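Local coordinates for protein subtilase cytotoxin, subunit B (PDB 3DWA) that forms the pentameric B subunit of an AB5 toxin and probably binds host-cell glycans, thereby delivering the toxic A subunit, at residues R75-E79 and C109-R114. Coordinates in Å, arbitrary orientation, origin at the centre of the assembly. Numbering follows the deposited sequence.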
ATOM      1  N   ARG C  75      -9.485 -11.411  16.467  1.00 20.25           N
ATOM      2  CA  ARG C  75      -9.776 -10.777  17.741  1.00 20.06           C
ATOM      3  C   ARG C  75      -9.724  -9.297  17.493  1.00 20.78           C
ATOM      4  O   ARG C  75      -8.761  -8.824  16.891  1.00 19.56           O
ATOM      5  CB  ARG C  75      -8.704 -11.134  18.761  1.00 19.60           C
ATOM      6  CG  ARG C  75      -8.810 -10.380  20.099  1.00 19.64           C
ATOM      7  CD  ARG C  75      -7.917 -11.010  21.122  1.00 20.72           C
ATOM      8  NE  ARG C  75      -8.368 -12.338  21.552  1.00 24.88           N
ATOM      9  CZ  ARG C  75      -7.636 -13.159  22.327  1.00 26.00           C
ATOM     10  NH1 ARG C  75      -6.425 -12.788  22.752  1.00 24.85           N
ATOM     11  NH2 ARG C  75      -8.099 -14.358  22.675  1.00 22.81           N
ATOM     12  N   ILE C  76     -10.764  -8.596  17.945  1.00 20.96           N
ATOM     13  CA  ILE C  76     -10.829  -7.147  17.951  1.00 22.57           C
ATOM     14  C   ILE C  76     -10.552  -6.694  19.368  1.00 23.34           C
ATOM     15  O   ILE C  76     -11.227  -7.137  20.300  1.00 22.79           O
ATOM     16  CB  ILE C  76     -12.234  -6.619  17.450  1.00 23.66           C
ATOM     17  CG1 ILE C  76     -12.248  -6.504  15.913  1.00 26.57           C
ATOM     18  CG2 ILE C  76     -12.486  -5.195  17.881  1.00 23.99           C
ATOM     19  CD1 ILE C  76     -12.138  -7.771  15.185  1.00 33.45           C
ATOM     20  N   TYR C  77      -9.551  -5.825  19.524  1.00 22.74           N
ATOM     21  CA  TYR C  77      -9.244  -5.155  20.795  1.00 22.40           C
ATOM     22  C   TYR C  77      -9.756  -3.746  20.767  1.00 22.92           C
ATOM     23  O   TYR C  77      -9.469  -2.998  19.827  1.00 22.37           O
ATOM     24  CB  TYR C  77      -7.749  -5.049  20.982  1.00 21.01           C
ATOM     25  CG  TYR C  77      -7.009  -6.325  21.138  1.00 18.81           C
ATOM     26  CD1 TYR C  77      -6.744  -6.849  22.405  1.00 15.72           C
ATOM     27  CD2 TYR C  77      -6.520  -7.009  20.021  1.00 17.79           C
ATOM     28  CE1 TYR C  77      -5.999  -8.045  22.537  1.00 16.05           C
ATOM     29  CE2 TYR C  77      -5.792  -8.175  20.149  1.00 17.77           C
ATOM     30  CZ  TYR C  77      -5.524  -8.678  21.413  1.00 19.40           C
ATOM     31  OH  TYR C  77      -4.816  -9.845  21.503  1.00 20.36           O
ATOM     32  N   TYR C  78     -10.506  -3.358  21.801  1.00 23.64           N
ATOM     33  CA  TYR C  78     -11.198  -2.080  21.784  1.00 24.81           C
ATOM     34  C   TYR C  78     -11.134  -1.379  23.155  1.00 25.11           C
ATOM     35  O   TYR C  78     -10.903  -2.003  24.178  1.00 25.09           O
ATOM     36  CB  TYR C  78     -12.663  -2.268  21.304  1.00 24.89           C
ATOM     37  CG  TYR C  78     -13.546  -2.964  22.344  1.00 25.89           C
ATOM     38  CD1 TYR C  78     -14.310  -2.224  23.230  1.00 26.50           C
ATOM     39  CD2 TYR C  78     -13.564  -4.349  22.462  1.00 25.57           C
ATOM     40  CE1 TYR C  78     -15.094  -2.840  24.211  1.00 26.85           C
ATOM     41  CE2 TYR C  78     -14.348  -4.993  23.438  1.00 24.61           C
ATOM     42  CZ  TYR C  78     -15.095  -4.224  24.314  1.00 26.96           C
ATOM     43  OH  TYR C  78     -15.880  -4.819  25.269  1.00 28.59           O
ATOM     44  N   GLU C  79     -11.350  -0.076  23.150  1.00 26.91           N
ATOM     45  CA  GLU C  79     -11.512   0.668  24.379  1.00 29.02           C
ATOM     46  C   GLU C  79     -12.820   1.455  24.342  1.00 28.58           C
ATOM     47  O   GLU C  79     -12.978   2.322  23.504  1.00 28.43           O
ATOM     48  CB  GLU C  79     -10.352   1.602  24.614  1.00 29.15           C
ATOM     49  CG  GLU C  79     -10.642   2.520  25.732  1.00 35.42           C
ATOM     50  CD  GLU C  79      -9.420   2.940  26.440  1.00 41.85           C
ATOM     51  OE1 GLU C  79      -8.879   4.024  26.089  1.00 43.50           O
ATOM     52  OE2 GLU C  79      -8.990   2.152  27.321  1.00 46.97           O
ATOM     53  N   CYS C 109      -6.870 -16.898  20.408  1.00 27.17           N
ATOM     54  CA  CYS C 109      -6.274 -15.976  19.447  1.00 27.27           C
ATOM     55  C   CYS C 109      -4.851 -15.620  19.853  1.00 27.39           C
ATOM     56  O   CYS C 109      -4.465 -15.835  21.000  1.00 26.64           O
ATOM     57  CB  CYS C 109      -7.167 -14.733  19.247  1.00 26.49           C
ATOM     58  SG  CYS C 109      -8.914 -15.220  18.838  1.00 25.99           S
ATOM     59  N   PHE C 110      -4.088 -15.068  18.911  1.00 26.51           N
ATOM     60  CA  PHE C 110      -2.694 -14.710  19.139  1.00 26.93           C
ATOM     61  C   PHE C 110      -2.534 -13.339  19.827  1.00 27.17           C
ATOM     62  O   PHE C 110      -3.189 -12.393  19.485  1.00 28.57           O
ATOM     63  CB  PHE C 110      -1.958 -14.752  17.778  1.00 26.16           C
ATOM     64  CG  PHE C 110      -0.474 -14.473  17.861  1.00 27.11           C
ATOM     65  CD1 PHE C 110       0.357 -15.261  18.654  1.00 25.26           C
ATOM     66  CD2 PHE C 110       0.099 -13.439  17.104  1.00 25.92           C
ATOM     67  CE1 PHE C 110       1.726 -14.996  18.724  1.00 27.69           C
ATOM     68  CE2 PHE C 110       1.470 -13.165  17.170  1.00 26.71           C
ATOM     69  CZ  PHE C 110       2.288 -13.960  17.980  1.00 27.87           C
ATOM     70  N   GLY C 111      -1.653 -13.195  20.784  1.00 26.55           N
ATOM     71  CA  GLY C 111      -1.538 -11.876  21.371  1.00 27.18           C
ATOM     72  C   GLY C 111      -1.956 -11.846  22.830  1.00 27.30           C
ATOM     73  O   GLY C 111      -2.307 -12.889  23.378  1.00 26.15           O
ATOM     74  N   PRO C 112      -1.944 -10.645  23.440  1.00 27.91           N
ATOM     75  CA  PRO C 112      -2.345 -10.503  24.826  1.00 29.09           C
ATOM     76  C   PRO C 112      -3.879 -10.582  24.992  1.00 29.90           C
ATOM     77  O   PRO C 112      -4.628 -10.359  24.046  1.00 29.45           O
ATOM     78  CB  PRO C 112      -1.863  -9.095  25.188  1.00 28.34           C
ATOM     79  CG  PRO C 112      -1.988  -8.326  23.858  1.00 29.68           C
ATOM     80  CD  PRO C 112      -1.593  -9.347  22.822  1.00 28.52           C
ATOM     81  N   ASP C 113      -4.303 -10.881  26.215  1.00 31.40           N
ATOM     82  CA  ASP C 113      -5.676 -10.723  26.678  1.00 32.76           C
ATOM     83  C   ASP C 113      -5.941  -9.327  27.190  1.00 32.59           C
ATOM     84  O   ASP C 113      -5.483  -8.984  28.319  1.00 36.27           O
ATOM     85  CB  ASP C 113      -5.946 -11.653  27.877  1.00 32.54           C
ATOM     86  CG  ASP C 113      -5.895 -13.111  27.525  1.00 36.73           C
ATOM     87  OD1 ASP C 113      -6.172 -13.494  26.374  1.00 35.49           O
ATOM     88  OD2 ASP C 113      -5.587 -13.895  28.444  1.00 42.17           O
ATOM     89  N   ARG C 114      -6.781  -8.575  26.486  1.00 31.21           N
ATOM     90  CA  ARG C 114      -7.293  -7.320  27.023  1.00 29.38           C
ATOM     91  C   ARG C 114      -8.600  -7.617  27.781  1.00 30.08           C
ATOM     92  O   ARG C 114      -9.682  -7.647  27.192  1.00 28.30           O
ATOM     93  CB  ARG C 114      -7.477  -6.273  25.914  1.00 28.82           C
ATOM     94  CG  ARG C 114      -7.908  -4.893  26.370  1.00 27.26           C
ATOM     95  CD  ARG C 114      -8.012  -3.903  25.194  1.00 27.19           C
ATOM     96  NE  ARG C 114      -8.353  -2.549  25.655  1.00 25.58           N
ATOM     97  CZ  ARG C 114      -7.469  -1.682  26.150  1.00 24.33           C
ATOM     98  NH1 ARG C 114      -6.190  -2.001  26.224  1.00 21.97           N
ATOM     99  NH2 ARG C 114      -7.862  -0.488  26.567  1.00 23.96           N
TER
HETATM  100  O   HOH W   1      -4.462 -14.396  24.458  1.00 21.73           O
HETATM  101  O   HOH W   2      -7.201 -15.389  25.174  1.00 36.77           O
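The guanidinium of Arg75 lies with one face over the CB of Cys109, CZ to CB 3.5 Å, while its NE is held by Ser12 on the neighbouring strand. Its NH1 makes a weak hydrogen bond to the carbonyl O of Pro112 (3.3 Å) and a long salt bridge to OD1 of Asp113 (3.7 Å). Two waters reinforce that pairing: water 1 joins Arg75 NH1 to Asp113 OD1 and Gly111 O, and water 2 joins Arg75 NH2 to the same OD1. Tyr77 reaches the same carbonyl more firmly, OH to Pro112 O 2.6 Å, so both share one acceptor. In each protomer residues 109-114 run alongside strand 73-79, in the same direction, beside the antiparallel sheet of the OB fold, as in AB5 toxin B subunits. The Cys103–Cys109 disulfide ties this loop to the end of strand 96-102, and His20 of a neighbouring subunit meets the Tyr77 ring and packs on Pro112, placing the loop at the subunit interface. At Gly111 (phi 115°) a CB would jam against the carbonyl O of Phe110 and also clash with Tyr77 OH. Farther along, extended Arg114 passes the Tyr77 ring edge, donates from NE to Tyr78 O (3.0 Å) and pairs through NH2 with Glu79 OE2 (3.0 Å), a carboxylate oxygen shared with Arg7.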